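PDB 4W88: xyloglucan-specific endo-beta-1,4-glucanase from Uncultured bacterium, which hydrolyses internal beta-1,4-glucosidic bonds in the xylose-decorated glucan backbone of xyloglucan, a plant cell-wall polysaccharide. Local coordinates for residues Ala172-Phe177 and Ile194-Gly199; Thr206-Glu211 and Lys257-Asp262. The protein carries 1 engineered substitution. All coordinates share one frame; numbering follows the deposited sequence.

Contact 1: residues Ala172-Phe177 and Ile194-Gly199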
# COMPACT_ATOMS: atom_id res chain seq x y z
N ALA A 172 12.01 -14.62 -3.02
CA ALA A 172 12.41 -15.26 -1.77
C ALA A 172 11.83 -14.53 -0.55
O ALA A 172 11.34 -15.13 0.37
CB ALA A 172 13.93 -15.29 -1.67
N MSE A 173 11.81 -13.21 -0.61
CA MSE A 173 11.33 -12.38 0.51
C MSE A 173 9.81 -12.57 0.65
O MSE A 173 9.30 -12.66 1.76
CB MSE A 173 11.73 -10.88 0.40
CG MSE A 173 13.25 -10.80 0.58
SE MSE A 173 13.86 -8.93 0.52
CE MSE A 173 13.38 -8.40 2.36
N ASN A 174 9.08 -12.56 -0.48
CA ASN A 174 7.60 -12.78 -0.46
C ASN A 174 7.33 -14.13 0.26
O ASN A 174 6.40 -14.24 1.06
CB ASN A 174 7.00 -12.79 -1.88
CG ASN A 174 6.81 -11.39 -2.45
OD1 ASN A 174 6.65 -10.40 -1.70
ND2 ASN A 174 6.84 -11.30 -3.77
N LYS A 175 8.11 -15.16 -0.08
CA LYS A 175 7.94 -16.50 0.53
C LYS A 175 8.20 -16.48 1.99
O LYS A 175 7.52 -17.15 2.75
CB LYS A 175 8.83 -17.61 -0.09
CG LYS A 175 8.67 -17.79 -1.50
CD LYS A 175 9.18 -19.14 -1.96
CE LYS A 175 9.85 -18.91 -3.29
NZ LYS A 175 10.11 -20.14 -4.08
N ALA A 176 9.21 -15.72 2.40
CA ALA A 176 9.61 -15.66 3.80
C ALA A 176 8.48 -15.04 4.64
O ALA A 176 8.18 -15.46 5.74
CB ALA A 176 10.85 -14.86 3.95
N PHE A 177 7.88 -14.00 4.07
CA PHE A 177 6.80 -13.28 4.66
C PHE A 177 5.58 -14.21 4.85
O PHE A 177 5.03 -14.34 5.93
CB PHE A 177 6.42 -12.08 3.75
CG PHE A 177 5.00 -11.58 3.90
CD1 PHE A 177 4.47 -11.11 5.10
CD2 PHE A 177 4.22 -11.50 2.76
CE1 PHE A 177 3.18 -10.60 5.14
CE2 PHE A 177 2.92 -10.99 2.81
CZ PHE A 177 2.43 -10.49 3.99
N ILE A 194 -0.56 -10.13 1.08
CA ILE A 194 -0.46 -9.33 -0.12
C ILE A 194 1.05 -9.16 -0.39
O ILE A 194 1.76 -8.44 0.32
CB ILE A 194 -1.16 -7.96 0.01
CG1 ILE A 194 -2.63 -8.11 0.40
CG2 ILE A 194 -1.05 -7.17 -1.32
CD1 ILE A 194 -3.36 -6.80 0.74
N ILE A 195 1.50 -9.87 -1.41
CA ILE A 195 2.87 -9.87 -1.81
C ILE A 195 3.06 -8.73 -2.84
O ILE A 195 2.08 -8.06 -3.23
CB ILE A 195 3.30 -11.24 -2.38
CG1 ILE A 195 2.58 -11.59 -3.68
CG2 ILE A 195 3.22 -12.33 -1.31
CD1 ILE A 195 3.20 -12.75 -4.46
N CYS A 196 4.27 -8.55 -3.34
CA CYS A 196 4.51 -7.46 -4.28
C CYS A 196 5.63 -7.79 -5.25
O CYS A 196 6.43 -8.71 -5.03
CB CYS A 196 4.84 -6.15 -3.52
SG CYS A 196 6.35 -6.17 -2.58
N THR A 197 5.69 -6.99 -6.32
CA THR A 197 6.82 -6.95 -7.19
C THR A 197 7.92 -6.02 -6.65
O THR A 197 7.71 -5.22 -5.75
CB THR A 197 6.39 -6.40 -8.55
OG1 THR A 197 5.74 -5.16 -8.29
CG2 THR A 197 5.47 -7.37 -9.34
N TYR A 198 9.10 -6.11 -7.27
CA TYR A 198 10.19 -5.19 -6.96
C TYR A 198 9.64 -3.76 -7.15
O TYR A 198 9.03 -3.46 -8.20
CB TYR A 198 11.34 -5.38 -7.94
CG TYR A 198 12.52 -4.50 -7.64
CD1 TYR A 198 12.60 -3.15 -8.07
CD2 TYR A 198 13.61 -4.99 -6.91
CE1 TYR A 198 13.72 -2.38 -7.73
CE2 TYR A 198 14.74 -4.23 -6.65
CZ TYR A 198 14.81 -2.95 -7.06
OH TYR A 198 15.93 -2.22 -6.76
N GLY A 199 9.82 -2.90 -6.15
CA GLY A 199 9.32 -1.53 -6.24
C GLY A 199 7.82 -1.33 -6.37
O GLY A 199 7.39 -0.21 -6.70
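Asn-174, on the inner side of helix 164-182, carries most of this buried contact with the strand that follows it in the chain. Its first torsion (chi1 -79°) sets CG anti to the carbonyl carbon, so the side chain drops from the helix onto the Ile-195 side chain and the backbone of Cys-196. Asn-174 CB rests against the methyl CG2 of Ile-195, 3.9 Å away. One bond further, Asn-174 CG presses on Ile-195 CB at 3.5 Å, the two side chains crossing at about a right angle. At the tip the amide divides its work: Asn-174 ND2 donates to Cys-196 O over 2.9 Å, almost straight at 177° and in the planes of both the amide and the carbonyl, while Asn-174 OD1 accepts a weak bond from Cys-196 N at 3.4 Å. The carboxamide thus engages both backbone polar groups of one residue, and this pair of bonds would resist an amide flip. An alanine here would lose both bonds and the packing of CG on Ile-195, and would probably loosen the fit of helix to strand. One helical turn on, Phe-177 offers its ring edge: Ile-195 CG2 sits near the ring plane, 4.3 Å from Phe-177 CD2, and Ile-194 N also lies at the edge, in plane. The axes of residues 172-177 and 194-196 run nearly antiparallel (165°), 8.5 Å apart at closest, the return half of a beta-alpha-beta crossover from strand 142-145. Strand 193-196 is hydrogen-bonded between strands 142-145 and 218-223, while Met-173 and Phe-177 lean on the neighbouring helix 117-134.

Contact 2: residues Thr206-Glu211 and Lys257-Asp262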
# COMPACT_ATOMS: atom_id res chain seq x y z
N THR A 206 9.07 -7.03 -14.98
CA THR A 206 8.91 -7.20 -13.54
C THR A 206 7.81 -8.22 -13.25
O THR A 206 7.95 -9.05 -12.36
CB THR A 206 8.53 -5.87 -12.91
OG1 THR A 206 9.32 -4.82 -13.49
CG2 THR A 206 8.62 -5.90 -11.41
N LEU A 207 6.72 -8.16 -14.01
CA LEU A 207 5.62 -9.10 -13.79
C LEU A 207 6.01 -10.50 -14.26
O LEU A 207 5.64 -11.47 -13.61
CB LEU A 207 4.37 -8.62 -14.50
CG LEU A 207 3.67 -7.36 -13.98
CD1 LEU A 207 2.55 -6.96 -14.96
CD2 LEU A 207 3.12 -7.59 -12.60
N LYS A 208 6.68 -10.59 -15.43
CA LYS A 208 7.17 -11.86 -15.97
C LYS A 208 8.02 -12.61 -14.93
O LYS A 208 7.97 -13.81 -14.86
CB LYS A 208 7.94 -11.63 -17.28
CG LYS A 208 8.44 -12.86 -17.97
CD LYS A 208 9.17 -12.48 -19.28
CE LYS A 208 8.22 -11.88 -20.32
NZ LYS A 208 8.85 -11.67 -21.67
N ASP A 209 8.76 -11.91 -14.09
CA ASP A 209 9.63 -12.62 -13.14
C ASP A 209 8.98 -12.91 -11.80
O ASP A 209 9.64 -13.47 -10.95
CB ASP A 209 10.91 -11.81 -12.87
CG ASP A 209 11.92 -11.93 -14.00
OD1 ASP A 209 11.74 -12.79 -14.89
OD2 ASP A 209 12.90 -11.18 -14.02
N LEU A 210 7.77 -12.46 -11.56
CA LEU A 210 7.14 -12.62 -10.25
C LEU A 210 6.66 -14.05 -10.07
O LEU A 210 5.85 -14.54 -10.83
CB LEU A 210 5.94 -11.71 -10.09
CG LEU A 210 5.22 -11.75 -8.73
CD1 LEU A 210 6.05 -11.10 -7.63
CD2 LEU A 210 3.89 -11.06 -8.85
N GLU A 211 7.15 -14.71 -9.03
CA GLU A 211 6.69 -16.06 -8.68
C GLU A 211 5.37 -15.98 -7.98
O GLU A 211 5.18 -15.14 -7.07
CB GLU A 211 7.68 -16.69 -7.73
CG GLU A 211 7.45 -18.13 -7.46
CD GLU A 211 8.53 -18.70 -6.57
OE1 GLU A 211 9.70 -18.21 -6.59
OE2 GLU A 211 8.17 -19.64 -5.83
N LYS A 257 -3.36 -7.44 -16.62
CA LYS A 257 -4.30 -8.45 -17.10
C LYS A 257 -3.59 -9.75 -17.61
O LYS A 257 -3.94 -10.87 -17.23
CB LYS A 257 -5.19 -7.83 -18.21
CG LYS A 257 -6.60 -7.48 -17.72
CD LYS A 257 -7.58 -7.15 -18.87
CE LYS A 257 -8.25 -8.37 -19.41
NZ LYS A 257 -9.28 -8.90 -18.48
N LYS A 258 -2.61 -9.58 -18.50
CA LYS A 258 -1.92 -10.71 -19.10
C LYS A 258 -1.30 -11.59 -18.03
O LYS A 258 -1.39 -12.83 -18.05
CB LYS A 258 -0.80 -10.17 -19.99
CG LYS A 258 -0.15 -11.10 -21.00
CD LYS A 258 0.49 -10.17 -22.04
CE LYS A 258 0.91 -10.88 -23.30
NZ LYS A 258 2.26 -11.45 -23.09
N TYR A 259 -0.62 -10.99 -17.08
CA TYR A 259 0.19 -11.80 -16.16
C TYR A 259 -0.49 -12.18 -14.86
O TYR A 259 -0.04 -13.11 -14.21
CB TYR A 259 1.49 -11.06 -15.87
CG TYR A 259 2.46 -11.05 -17.02
CD1 TYR A 259 3.36 -12.10 -17.18
CD2 TYR A 259 2.49 -10.03 -17.96
CE1 TYR A 259 4.24 -12.13 -18.23
CE2 TYR A 259 3.37 -10.07 -19.03
CZ TYR A 259 4.24 -11.13 -19.14
OH TYR A 259 5.14 -11.24 -20.13
N LEU A 260 -1.56 -11.48 -14.50
CA LEU A 260 -2.20 -11.66 -13.19
C LEU A 260 -3.71 -11.90 -13.33
O LEU A 260 -4.20 -12.98 -13.04
CB LEU A 260 -1.85 -10.47 -12.23
CG LEU A 260 -0.38 -10.34 -11.86
CD1 LEU A 260 -0.06 -9.03 -11.11
CD2 LEU A 260 0.08 -11.49 -11.03
N ILE A 261 -4.44 -10.90 -13.80
CA ILE A 261 -5.90 -10.97 -13.70
C ILE A 261 -6.39 -12.12 -14.54
O ILE A 261 -7.28 -12.89 -14.11
CB ILE A 261 -6.56 -9.66 -14.16
CG1 ILE A 261 -6.17 -8.51 -13.22
CG2 ILE A 261 -8.07 -9.80 -14.28
CD1 ILE A 261 -6.46 -7.14 -13.77
N ASP A 262 -5.86 -12.25 -15.76
CA ASP A 262 -6.38 -13.32 -16.67
C ASP A 262 -5.85 -14.73 -16.36
O ASP A 262 -6.26 -15.71 -16.92
CB ASP A 262 -6.13 -12.94 -18.11
CG ASP A 262 -6.95 -11.72 -18.58
OD1 ASP A 262 -7.95 -11.26 -17.93
OD2 ASP A 262 -6.57 -11.21 -19.64
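The two segments approach at the ends of their helices, with Leu-207 and Tyr-259 nearest, their CA atoms 6.5 Å apart. Residues 206-208 finish the short helix 204-208, and the chain then turns into an extended course at Leu-210 and Glu-211. Residues 257-261 belong to the last part of helix 246-261, where the turn widens to pi type: Asp-262 N bonds back to Lys-257 O at 2.8 Å. The same two residues are tied by a salt bridge, Lys-257 NZ to the syn lone pair of Asp-262 OD1, and Lys-257 has a second acidic partner in Asp-297.

No hydrogen bond crosses between the segments; Tyr-259, Lys-208 and three leucines make the contact. The ring of Tyr-259 is laid against the backbone of the short helix, with Lys-208 N 3.9 Å above one face and offset toward the rim. Leu-207 CB comes in obliquely, 4.0 Å from Tyr-259 CG. Lys-208 leaves its backbone with CG anti to N (chi1 -177°) and bends at chi3 (-66°), which brings CE to 3.2 Å from Tyr-259 OH. That hydroxyl is held by a hydrogen bond to Glu-204, at the start of the same short helix. Deeper in, Leu-207 CD2 meets Leu-260 CD1 at 3.8 Å, the side chains crossing at about a right angle, and Leu-210 CD2 makes a looser approach to Leu-260 CD2. Leu-210 and Leu-260 also both touch Val-220 on strand 218-223. A short helix after the fifth strand, packed by Leu-207 and, from the loop after it, Leu-210 against the end of helix 246-261, belongs to the outer layer of the (beta/alpha)8 TIM barrel of family GH5.

How the contacts relate
Both contacts lie on the same side of the chain's centre, their own centres 14 Å apart, and come in series along the chain: contact 1 closes at Gly-199 before contact 2 opens at Thr-206. Contact 1 joins helix 164-182 to strand 193-196, contact 2 joins helix 204-208 to helix 246-261, and strand 193-196 leads directly to helix 204-208. The contacts also touch: Lys-175 NZ forms a 2.7 Å salt bridge with Glu-211 OE2, and Leu-210 CD1 packs 3.5 Å from Cys-196 O. The side chains of Cys-196 and Leu-207 each lie about 12 Å from a bound glucose unit, so both contacts build the barrel at a remove from the sugar rather than line its site.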